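Local coordinates for HAT1-interacting factor 1 (PDB 4NQ0), which acts as a nuclear chaperone of histones H3 and H4 within the HAT-B acetyltransferase complex, taking part in chromatin assembly and telomere silencing, at residues D60-T65 with R232-D237. Sequence-based numbering, arbitrary orientation.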
loop_
_atom_site.group_PDB
_atom_site.type_symbol
_atom_site.label_atom_id
_atom_site.label_comp_id
_atom_site.label_asym_id
_atom_site.label_seq_id
_atom_site.Cartn_x
_atom_site.Cartn_y
_atom_site.Cartn_z
ATOM N N ASP A 60 -10.154 10.769 -10.311
ATOM C CA ASP A 60 -10.119 10.509 -8.880
ATOM C C ASP A 60 -9.190 9.319 -8.642
ATOM O O ASP A 60 -9.366 8.283 -9.262
ATOM C CB ASP A 60 -11.540 10.204 -8.399
ATOM C CG ASP A 60 -11.660 10.139 -6.880
ATOM O OD1 ASP A 60 -10.742 9.615 -6.218
ATOM O OD2 ASP A 60 -12.695 10.617 -6.348
ATOM N N PRO A 61 -8.184 9.472 -7.760
ATOM C CA PRO A 61 -7.294 8.335 -7.468
ATOM C C PRO A 61 -8.028 7.091 -6.952
ATOM O O PRO A 61 -7.538 5.974 -7.128
ATOM C CB PRO A 61 -6.337 8.879 -6.402
ATOM C CG PRO A 61 -6.856 10.240 -6.023
ATOM C CD PRO A 61 -7.794 10.703 -7.050
ATOM N N GLU A 62 -9.186 7.274 -6.316
ATOM C CA GLU A 62 -10.004 6.134 -5.890
ATOM C C GLU A 62 -10.431 5.211 -7.027
ATOM O O GLU A 62 -10.628 4.025 -6.801
ATOM C CB GLU A 62 -11.256 6.608 -5.168
ATOM C CG GLU A 62 -11.004 7.338 -3.889
ATOM C CD GLU A 62 -11.267 6.465 -2.700
ATOM O OE1 GLU A 62 -12.370 6.597 -2.121
ATOM O OE2 GLU A 62 -10.390 5.624 -2.370
ATOM N N LEU A 63 -10.590 5.742 -8.243
ATOM C CA LEU A 63 -10.888 4.896 -9.394
ATOM C C LEU A 63 -9.776 3.876 -9.610
ATOM O O LEU A 63 -10.040 2.723 -9.939
ATOM C CB LEU A 63 -11.093 5.722 -10.666
ATOM C CG LEU A 63 -12.386 6.552 -10.710
ATOM C CD1 LEU A 63 -12.309 7.591 -11.796
ATOM C CD2 LEU A 63 -13.610 5.671 -10.898
ATOM N N PHE A 64 -8.536 4.305 -9.406
ATOM C CA PHE A 64 -7.384 3.423 -9.560
ATOM C C PHE A 64 -7.248 2.461 -8.386
ATOM O O PHE A 64 -7.017 1.259 -8.576
ATOM C CB PHE A 64 -6.119 4.268 -9.764
ATOM C CG PHE A 64 -6.067 4.954 -11.104
ATOM C CD1 PHE A 64 -5.427 4.351 -12.179
ATOM C CD2 PHE A 64 -6.675 6.191 -11.298
ATOM C CE1 PHE A 64 -5.379 4.975 -13.426
ATOM C CE2 PHE A 64 -6.636 6.811 -12.540
ATOM C CZ PHE A 64 -5.988 6.210 -13.599
ATOM N N THR A 65 -7.449 2.964 -7.171
ATOM C CA THR A 65 -7.267 2.121 -5.975
ATOM C C THR A 65 -8.356 1.061 -5.822
ATOM O O THR A 65 -8.061 -0.103 -5.519
ATOM C CB THR A 65 -7.139 2.959 -4.693
ATOM O OG1 THR A 65 -8.368 3.650 -4.434
ATOM C CG2 THR A 65 -6.005 3.967 -4.844
ATOM N N ARG A 232 -0.545 12.195 2.206
ATOM C CA ARG A 232 0.486 11.342 2.807
ATOM C C ARG A 232 -0.078 10.101 3.503
ATOM O O ARG A 232 0.510 9.021 3.422
ATOM C CB ARG A 232 1.344 12.171 3.756
ATOM C CG ARG A 232 2.405 12.980 3.009
ATOM C CD ARG A 232 2.601 14.356 3.613
ATOM N NE ARG A 232 2.728 14.270 5.058
ATOM C CZ ARG A 232 2.270 15.164 5.929
ATOM N NH1 ARG A 232 1.629 16.257 5.537
ATOM N NH2 ARG A 232 2.453 14.945 7.220
ATOM N N LEU A 233 -1.221 10.249 4.165
ATOM C CA LEU A 233 -1.934 9.112 4.759
ATOM C C LEU A 233 -2.335 8.118 3.675
ATOM O O LEU A 233 -2.076 6.926 3.793
ATOM C CB LEU A 233 -3.195 9.581 5.504
ATOM C CG LEU A 233 -4.177 8.494 5.972
ATOM C CD1 LEU A 233 -3.533 7.579 6.996
ATOM C CD2 LEU A 233 -5.470 9.101 6.541
ATOM N N ARG A 234 -2.967 8.628 2.624
ATOM C CA ARG A 234 -3.471 7.798 1.542
ATOM C C ARG A 234 -2.353 7.141 0.754
ATOM O O ARG A 234 -2.494 6.009 0.294
ATOM C CB ARG A 234 -4.375 8.618 0.614
ATOM C CG ARG A 234 -5.695 9.011 1.276
ATOM C CD ARG A 234 -6.851 8.983 0.295
ATOM N NE ARG A 234 -7.048 10.273 -0.344
ATOM C CZ ARG A 234 -7.778 10.481 -1.437
ATOM N NH1 ARG A 234 -8.393 9.483 -2.064
ATOM N NH2 ARG A 234 -7.878 11.716 -1.915
ATOM N N ILE A 235 -1.249 7.853 0.603
ATOM C CA ILE A 235 -0.064 7.286 -0.031
ATOM C C ILE A 235 0.449 6.099 0.778
ATOM O O ILE A 235 0.748 5.048 0.213
ATOM C CB ILE A 235 1.040 8.354 -0.254
ATOM C CG1 ILE A 235 0.633 9.286 -1.398
ATOM C CG2 ILE A 235 2.378 7.698 -0.597
ATOM C CD1 ILE A 235 1.471 10.536 -1.515
ATOM N N GLY A 236 0.520 6.254 2.101
ATOM C CA GLY A 236 0.896 5.149 2.983
ATOM C C GLY A 236 0.006 3.942 2.778
ATOM O O GLY A 236 0.500 2.817 2.629
ATOM N N ASP A 237 -1.308 4.187 2.749
ATOM C CA ASP A 237 -2.316 3.146 2.498
ATOM C C ASP A 237 -2.074 2.449 1.166
ATOM O O ASP A 237 -2.215 1.226 1.058
ATOM C CB ASP A 237 -3.743 3.735 2.505
ATOM C CG ASP A 237 -4.253 4.061 3.900
ATOM O OD1 ASP A 237 -3.672 3.591 4.903
ATOM O OD2 ASP A 237 -5.256 4.795 3.988
HETATM O O HOH W 1 -10.176 11.174 -3.877
HETATM O O HOH W 2 -7.814 6.781 -2.390
#
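Arg234 reaches from helix 229-248 to the first turn of helix 61-77 and sets the edge of its guanidinium against the aliphatic part of Glu62, NH1 lying 3.8 Å from Glu62 CG. Pro61 CG lies 4.3 Å from Arg234 NH1, oblique to the guanidinium. Bends at CG and CD bring the Arg234 chain across that of Glu62 at about a right angle, and the guanidinium and carboxylate planes stand 84° apart. Glu62 OE2 stays 4.4 Å from Arg234 NH1, too far for a direct salt bridge; water 2 spans the pair, accepting from Arg234 NH1 and donating to Glu62 OE2, each at 2.8 Å. Water 1, in the guanidinium plane, accepts from NH1 as well and donates to Asp60 OD1 at 2.9 Å. Asp60 OD1 also caps the helix, accepting from Glu62 N at 2.8 Å, 30° out of the carboxylate plane. NH1 is thus gripped by two waters, one per acid, while Arg234 NE donates to Asn230 OD1, one turn earlier in the same helix. The other Glu62 oxygen, OE1, is salt-bridged to Lys30 of helix 14-34. The arrangement is a water-mediated polar bridge between the N-capped start of one helix and a helix far along the chain, in the predicted second TPR repeat, at the surface of an all-helical TPR-type fold.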